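PDB 6RN5: CHAD domain protein from Streptomyces chartreusis, which probably binds polyphosphate through its CHAD domain and also binds copper ions, combining polyphosphate and metal binding in one helical fold. Local coordinates for residues D274-R288 and L307-S321. Residues are numbered along the deposited sequence; the frame is centred on the assembly and turned at random.
With SO4 (sulfate ion), chain F; SO4 (sulfate ion), chain G.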
loop_
_atom_site.group_PDB
_atom_site.type_symbol
_atom_site.label_atom_id
_atom_site.label_comp_id
_atom_site.label_asym_id
_atom_site.label_seq_id
_atom_site.Cartn_x
_atom_site.Cartn_y
_atom_site.Cartn_z
ATOM N N ASP A 274 -17.614 2.295 -0.428
ATOM C CA ASP A 274 -17.646 2.733 -1.834
ATOM C C ASP A 274 -19.018 3.306 -2.223
ATOM O O ASP A 274 -19.074 4.249 -3.013
ATOM C CB ASP A 274 -17.298 1.587 -2.806
ATOM C CG ASP A 274 -15.773 1.297 -2.877
ATOM O OD1 ASP A 274 -14.994 1.826 -2.079
ATOM O OD2 ASP A 274 -15.376 0.505 -3.721
ATOM N N ALA A 275 -20.111 2.732 -1.698
ATOM C CA ALA A 275 -21.454 3.102 -2.201
ATOM C C ALA A 275 -21.782 4.578 -1.942
ATOM O O ALA A 275 -22.172 5.269 -2.840
ATOM C CB ALA A 275 -22.560 2.167 -1.673
ATOM N N PRO A 276 -21.565 5.075 -0.724
ATOM C CA PRO A 276 -21.846 6.516 -0.557
ATOM C C PRO A 276 -21.009 7.458 -1.449
ATOM O O PRO A 276 -21.516 8.476 -1.903
ATOM C CB PRO A 276 -21.550 6.771 0.926
ATOM C CG PRO A 276 -21.098 5.454 1.520
ATOM C CD PRO A 276 -21.442 4.359 0.562
ATOM N N TRP A 277 -19.745 7.122 -1.672
ATOM C CA TRP A 277 -18.863 7.873 -2.591
ATOM C C TRP A 277 -19.334 7.848 -4.056
ATOM O O TRP A 277 -19.305 8.864 -4.770
ATOM C CB TRP A 277 -17.452 7.323 -2.509
ATOM C CG TRP A 277 -16.818 7.691 -1.243
ATOM C CD1 TRP A 277 -16.850 7.002 -0.074
ATOM C CD2 TRP A 277 -16.055 8.865 -0.990
ATOM N NE1 TRP A 277 -16.149 7.666 0.887
ATOM C CE2 TRP A 277 -15.656 8.820 0.350
ATOM C CE3 TRP A 277 -15.673 9.944 -1.765
ATOM C CZ2 TRP A 277 -14.894 9.797 0.920
ATOM C CZ3 TRP A 277 -14.900 10.923 -1.190
ATOM C CH2 TRP A 277 -14.525 10.847 0.126
ATOM N N HIS A 278 -19.794 6.685 -4.477
ATOM C CA HIS A 278 -20.331 6.554 -5.825
ATOM C C HIS A 278 -21.647 7.257 -5.983
ATOM O O HIS A 278 -21.938 7.783 -7.071
ATOM C CB HIS A 278 -20.404 5.093 -6.261
ATOM C CG HIS A 278 -19.042 4.477 -6.413
ATOM N ND1 HIS A 278 -18.827 3.113 -6.452
ATOM C CD2 HIS A 278 -17.815 5.051 -6.461
ATOM C CE1 HIS A 278 -17.531 2.879 -6.561
ATOM N NE2 HIS A 278 -16.892 4.036 -6.565
ATOM N N GLN A 279 -22.432 7.309 -4.911
ATOM C CA GLN A 279 -23.638 8.160 -4.923
ATOM C C GLN A 279 -23.304 9.652 -5.016
ATOM O O GLN A 279 -23.894 10.388 -5.775
ATOM C CB GLN A 279 -24.498 7.873 -3.684
ATOM C CG GLN A 279 -25.886 8.488 -3.756
ATOM C CD GLN A 279 -26.608 8.118 -5.052
ATOM O OE1 GLN A 279 -26.438 7.004 -5.592
ATOM N NE2 GLN A 279 -27.419 9.040 -5.554
ATOM N N VAL A 280 -22.345 10.100 -4.249
ATOM C CA VAL A 280 -21.867 11.446 -4.408
ATOM C C VAL A 280 -21.356 11.729 -5.833
ATOM O O VAL A 280 -21.621 12.800 -6.361
ATOM C CB VAL A 280 -20.841 11.777 -3.323
ATOM C CG1 VAL A 280 -19.990 12.986 -3.663
ATOM C CG2 VAL A 280 -21.584 11.996 -2.007
ATOM N N ARG A 281 -20.678 10.780 -6.460
ATOM C CA ARG A 281 -20.231 10.956 -7.866
ATOM C C ARG A 281 -21.449 11.265 -8.730
ATOM O O ARG A 281 -21.448 12.176 -9.526
ATOM C CB ARG A 281 -19.597 9.680 -8.407
ATOM C CG ARG A 281 -18.963 9.810 -9.787
ATOM C CD ARG A 281 -18.300 8.509 -10.239
ATOM N NE ARG A 281 -18.145 8.515 -11.676
ATOM C CZ ARG A 281 -19.076 8.071 -12.509
ATOM N NH1 ARG A 281 -20.194 7.528 -12.051
ATOM N NH2 ARG A 281 -18.878 8.138 -13.807
ATOM N N LEU A 282 -22.512 10.499 -8.582
ATOM C CA LEU A 282 -23.716 10.785 -9.388
ATOM C C LEU A 282 -24.376 12.126 -9.050
ATOM O O LEU A 282 -24.843 12.799 -9.960
ATOM C CB LEU A 282 -24.753 9.660 -9.304
ATOM C CG LEU A 282 -24.269 8.291 -9.775
ATOM C CD1 LEU A 282 -25.299 7.231 -9.433
ATOM C CD2 LEU A 282 -23.952 8.243 -11.263
ATOM N N LEU A 283 -24.413 12.495 -7.759
ATOM C CA LEU A 283 -25.083 13.722 -7.346
ATOM C C LEU A 283 -24.271 14.923 -7.909
ATOM O O LEU A 283 -24.814 15.955 -8.274
ATOM C CB LEU A 283 -25.206 13.810 -5.825
ATOM C CG LEU A 283 -26.219 12.856 -5.169
ATOM C CD1 LEU A 283 -26.012 12.716 -3.664
ATOM C CD2 LEU A 283 -27.663 13.246 -5.440
ATOM N N LEU A 284 -22.977 14.771 -7.955
ATOM C CA LEU A 284 -22.126 15.855 -8.447
ATOM C C LEU A 284 -22.389 16.083 -9.929
ATOM O O LEU A 284 -22.522 17.205 -10.400
ATOM C CB LEU A 284 -20.661 15.571 -8.135
ATOM C CG LEU A 284 -19.697 16.518 -8.856
ATOM C CD1 LEU A 284 -19.967 17.937 -8.445
ATOM C CD2 LEU A 284 -18.274 16.144 -8.501
ATOM N N ARG A 285 -22.535 14.993 -10.651
ATOM C CA ARG A 285 -22.871 15.079 -12.056
ATOM C C ARG A 285 -24.234 15.714 -12.323
ATOM O O ARG A 285 -24.370 16.571 -13.210
ATOM C CB ARG A 285 -22.753 13.717 -12.714
ATOM C CG ARG A 285 -22.339 13.911 -14.154
ATOM C CD ARG A 285 -21.836 12.668 -14.805
ATOM N NE ARG A 285 -22.800 11.583 -14.705
ATOM C CZ ARG A 285 -22.532 10.328 -15.080
ATOM N NH1 ARG A 285 -21.352 10.034 -15.623
ATOM N NH2 ARG A 285 -23.444 9.374 -14.928
ATOM N N LEU A 286 -25.232 15.342 -11.504
ATOM C CA LEU A 286 -26.548 15.965 -11.561
ATOM C C LEU A 286 -26.436 17.462 -11.397
ATOM O O LEU A 286 -27.083 18.208 -12.124
ATOM C CB LEU A 286 -27.495 15.347 -10.508
ATOM C CG LEU A 286 -27.917 13.913 -10.887
ATOM C CD1 LEU A 286 -28.712 13.150 -9.787
ATOM C CD2 LEU A 286 -28.751 13.980 -12.145
ATOM N N HIS A 287 -25.617 17.884 -10.439
ATOM C CA HIS A 287 -25.391 19.307 -10.145
ATOM C C HIS A 287 -24.689 19.996 -11.343
ATOM O O HIS A 287 -25.051 21.052 -11.742
ATOM C CB HIS A 287 -24.566 19.430 -8.819
ATOM C CG HIS A 287 -24.061 20.805 -8.527
ATOM N ND1 HIS A 287 -24.893 21.898 -8.390
ATOM C CD2 HIS A 287 -22.802 21.261 -8.306
ATOM C CE1 HIS A 287 -24.167 22.965 -8.103
ATOM N NE2 HIS A 287 -22.894 22.605 -8.043
ATOM N N ARG A 288 -23.743 19.334 -11.970
ATOM C CA ARG A 288 -23.023 19.972 -13.075
ATOM C C ARG A 288 -23.953 20.260 -14.216
ATOM O O ARG A 288 -23.950 21.351 -14.756
ATOM C CB ARG A 288 -21.849 19.102 -13.522
ATOM C CG ARG A 288 -20.572 19.351 -12.690
ATOM C CD ARG A 288 -19.361 19.346 -13.657
ATOM N NE ARG A 288 -19.319 18.021 -14.219
ATOM C CZ ARG A 288 -19.412 17.642 -15.486
ATOM N NH1 ARG A 288 -19.425 18.485 -16.505
ATOM N NH2 ARG A 288 -19.407 16.338 -15.716
ATOM N N LEU A 307 -15.024 22.150 -8.982
ATOM C CA LEU A 307 -15.987 21.070 -9.232
ATOM C C LEU A 307 -15.433 20.087 -10.221
ATOM O O LEU A 307 -15.684 18.901 -10.115
ATOM C CB LEU A 307 -17.330 21.543 -9.792
ATOM C CG LEU A 307 -18.285 22.266 -8.855
ATOM C CD1 LEU A 307 -19.660 22.379 -9.535
ATOM C CD2 LEU A 307 -18.358 21.609 -7.476
ATOM N N LEU A 308 -14.686 20.564 -11.201
ATOM C CA LEU A 308 -14.067 19.623 -12.126
ATOM C C LEU A 308 -13.014 18.792 -11.436
ATOM O O LEU A 308 -12.956 17.611 -11.677
ATOM C CB LEU A 308 -13.551 20.329 -13.375
ATOM C CG LEU A 308 -14.768 20.928 -14.137
ATOM C CD1 LEU A 308 -14.330 22.020 -15.119
ATOM C CD2 LEU A 308 -15.649 19.884 -14.833
ATOM N N SER A 309 -12.223 19.375 -10.538
ATOM C CA SER A 309 -11.286 18.579 -9.792
ATOM C C SER A 309 -11.998 17.538 -8.894
ATOM O O SER A 309 -11.579 16.388 -8.808
ATOM C CB SER A 309 -10.391 19.458 -8.935
ATOM O OG SER A 309 -9.503 18.619 -8.174
ATOM N N ALA A 310 -13.076 17.925 -8.229
ATOM C CA ALA A 310 -13.815 16.975 -7.374
ATOM C C ALA A 310 -14.327 15.837 -8.201
ATOM O O ALA A 310 -14.263 14.674 -7.800
ATOM C CB ALA A 310 -14.985 17.653 -6.684
ATOM N N GLY A 311 -14.850 16.185 -9.363
ATOM C CA GLY A 311 -15.405 15.206 -10.278
ATOM C C GLY A 311 -14.382 14.223 -10.839
ATOM O O GLY A 311 -14.664 13.052 -10.962
ATOM N N GLN A 312 -13.181 14.703 -11.144
ATOM C CA GLN A 312 -12.081 13.841 -11.579
ATOM C C GLN A 312 -11.713 12.865 -10.480
ATOM O O GLN A 312 -11.511 11.719 -10.745
ATOM C CB GLN A 312 -10.865 14.672 -11.927
ATOM C CG GLN A 312 -11.074 15.568 -13.141
ATOM C CD GLN A 312 -11.340 14.780 -14.402
ATOM O OE1 GLN A 312 -10.736 13.736 -14.625
ATOM N NE2 GLN A 312 -12.237 15.281 -15.248
ATOM N N ALA A 313 -11.619 13.340 -9.252
ATOM C CA ALA A 313 -11.251 12.480 -8.171
ATOM C C ALA A 313 -12.299 11.397 -7.978
ATOM O O ALA A 313 -11.946 10.267 -7.716
ATOM C CB ALA A 313 -11.085 13.279 -6.917
ATOM N N LEU A 314 -13.584 11.721 -8.133
ATOM C CA LEU A 314 -14.606 10.671 -8.013
ATOM C C LEU A 314 -14.597 9.677 -9.185
ATOM O O LEU A 314 -14.935 8.508 -8.999
ATOM C CB LEU A 314 -15.988 11.252 -7.842
ATOM C CG LEU A 314 -16.109 12.120 -6.583
ATOM C CD1 LEU A 314 -17.467 12.823 -6.490
ATOM C CD2 LEU A 314 -15.816 11.336 -5.331
ATOM N N ASN A 315 -14.192 10.094 -10.383
ATOM C CA ASN A 315 -14.021 9.102 -11.468
ATOM C C ASN A 315 -12.856 8.135 -11.186
ATOM O O ASN A 315 -12.928 6.962 -11.514
ATOM C CB ASN A 315 -13.794 9.755 -12.827
ATOM C CG ASN A 315 -15.019 10.474 -13.376
ATOM O OD1 ASN A 315 -16.181 10.253 -12.952
ATOM N ND2 ASN A 315 -14.767 11.344 -14.341
ATOM N N ARG A 316 -11.784 8.619 -10.598
ATOM C CA ARG A 316 -10.681 7.754 -10.295
ATOM C C ARG A 316 -11.103 6.796 -9.212
ATOM O O ARG A 316 -10.738 5.629 -9.226
ATOM C CB ARG A 316 -9.443 8.572 -9.923
ATOM C CG ARG A 316 -8.723 9.078 -11.189
ATOM C CD ARG A 316 -8.171 10.485 -11.068
ATOM N NE ARG A 316 -7.313 10.679 -9.898
ATOM C CZ ARG A 316 -7.290 11.772 -9.121
ATOM N NH1 ARG A 316 -8.098 12.806 -9.341
ATOM N NH2 ARG A 316 -6.456 11.816 -8.082
ATOM N N HIS A 317 -11.889 7.293 -8.263
ATOM C CA HIS A 317 -12.425 6.464 -7.192
ATOM C C HIS A 317 -13.191 5.267 -7.773
ATOM O O HIS A 317 -12.994 4.131 -7.412
ATOM C CB HIS A 317 -13.303 7.314 -6.285
ATOM C CG HIS A 317 -13.815 6.594 -5.080
ATOM N ND1 HIS A 317 -14.724 5.571 -5.163
ATOM C CD2 HIS A 317 -13.545 6.747 -3.768
ATOM C CE1 HIS A 317 -15.003 5.131 -3.944
ATOM N NE2 HIS A 317 -14.308 5.827 -3.079
ATOM N N ARG A 318 -14.072 5.556 -8.692
ATOM C CA ARG A 318 -14.911 4.572 -9.299
ATOM C C ARG A 318 -14.086 3.614 -10.150
ATOM O O ARG A 318 -14.259 2.410 -10.042
ATOM C CB ARG A 318 -15.973 5.277 -10.150
ATOM C CG ARG A 318 -17.128 4.387 -10.588
ATOM C CD ARG A 318 -16.872 3.714 -11.904
ATOM N NE ARG A 318 -16.681 4.665 -12.996
ATOM C CZ ARG A 318 -17.602 4.974 -13.913
ATOM N NH1 ARG A 318 -18.826 4.432 -13.901
ATOM N NH2 ARG A 318 -17.282 5.829 -14.869
ATOM N N ASP A 319 -13.188 4.154 -10.974
ATOM C CA ASP A 319 -12.347 3.342 -11.823
ATOM C C ASP A 319 -11.428 2.480 -10.978
ATOM O O ASP A 319 -11.268 1.300 -11.269
ATOM C CB ASP A 319 -11.490 4.198 -12.801
ATOM C CG ASP A 319 -12.337 4.908 -13.879
ATOM O OD1 ASP A 319 -13.529 4.590 -14.072
ATOM O OD2 ASP A 319 -11.807 5.830 -14.509
ATOM N N ALA A 320 -10.802 3.054 -9.953
ATOM C CA ALA A 320 -9.908 2.245 -9.115
ATOM C C ALA A 320 -10.702 1.148 -8.377
ATOM O O ALA A 320 -10.245 -0.003 -8.212
ATOM C CB ALA A 320 -9.159 3.135 -8.135
ATOM N N SER A 321 -11.893 1.509 -7.906
ATOM C CA SER A 321 -12.761 0.549 -7.268
ATOM C C SER A 321 -13.059 -0.643 -8.180
ATOM O O SER A 321 -12.906 -1.800 -7.767
ATOM C CB SER A 321 -14.054 1.234 -6.830
ATOM O OG SER A 321 -14.921 0.304 -6.245
HETATM S S SO4 F . -21.035 6.403 -16.397
HETATM O O1 SO4 F . -22.168 6.763 -17.302
HETATM O O2 SO4 F . -19.889 7.274 -16.687
HETATM O O3 SO4 F . -21.407 6.543 -14.933
HETATM O O4 SO4 F . -20.639 5.023 -16.755
HETATM S S SO4 G . -19.193 15.159 -18.967
HETATM O O1 SO4 G . -20.075 14.569 -19.955
HETATM O O2 SO4 G . -18.971 16.566 -19.376
HETATM O O3 SO4 G . -17.906 14.460 -18.913
HETATM O O4 SO4 G . -19.837 15.004 -17.639
#
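The segments 274-288 and 307-321, parts of helices 274-295 and 305-331, run roughly antiparallel, their N-to-C directions 139° apart and their axes 9.7 Å apart at closest approach, with Arg281 and Leu314 marking the nearest backbones. They illustrate how one helix pair can be greasy inside and basic along one side. Two leucines interlock as knobs into holes: Leu314 enters among Trp277, Val280, Arg281 and Leu284, while Leu284 sits among Leu307, Ala310, Gly311 and Leu314. Bare Gly311 lets Leu284 CD2 come within 3.5 Å of its CA.

At the Asp274 end the contact turns polar and aromatic. CB of Trp277 lies over a face of the His317 ring, 3.8 Å from its centroid, and His278 NE2 meets the edge of that ring in a weak hydrogen bond to ND1. The other imidazole nitrogen of His317 is held by Arg359. Ser321 OG donates 2.6 Å to Asp274 OD2, approaching from above the carboxylate plane; OD1 makes salt bridges to Arg352 and Arg359.

On the side that carries the sulfate, Arg281 reaches out with CG anti to its backbone nitrogen (chi1 -173°) and an extended chain, so that NE bonds Asn315 OD1 at 2.9 Å within the amide plane. Its guanidinium lies against that of Arg318, CZ to CZ 3.7 Å, the planes 36° apart. A sulfate, probably from the crystallisation liquor, bridges their edges: Arg281 NH2 gives O2 a 3.2 Å bond, whereas those from Arg318 and Arg285 are weak. The two guanidinium groups share the anion, and the basic patch is consistent with a polyphosphate-binding surface.

Helix 338-366 packs on Leu314 and His317, helix 229-244 covers Val280, Leu284 and His287, and helix 56-75 touches Arg285 through Arg67.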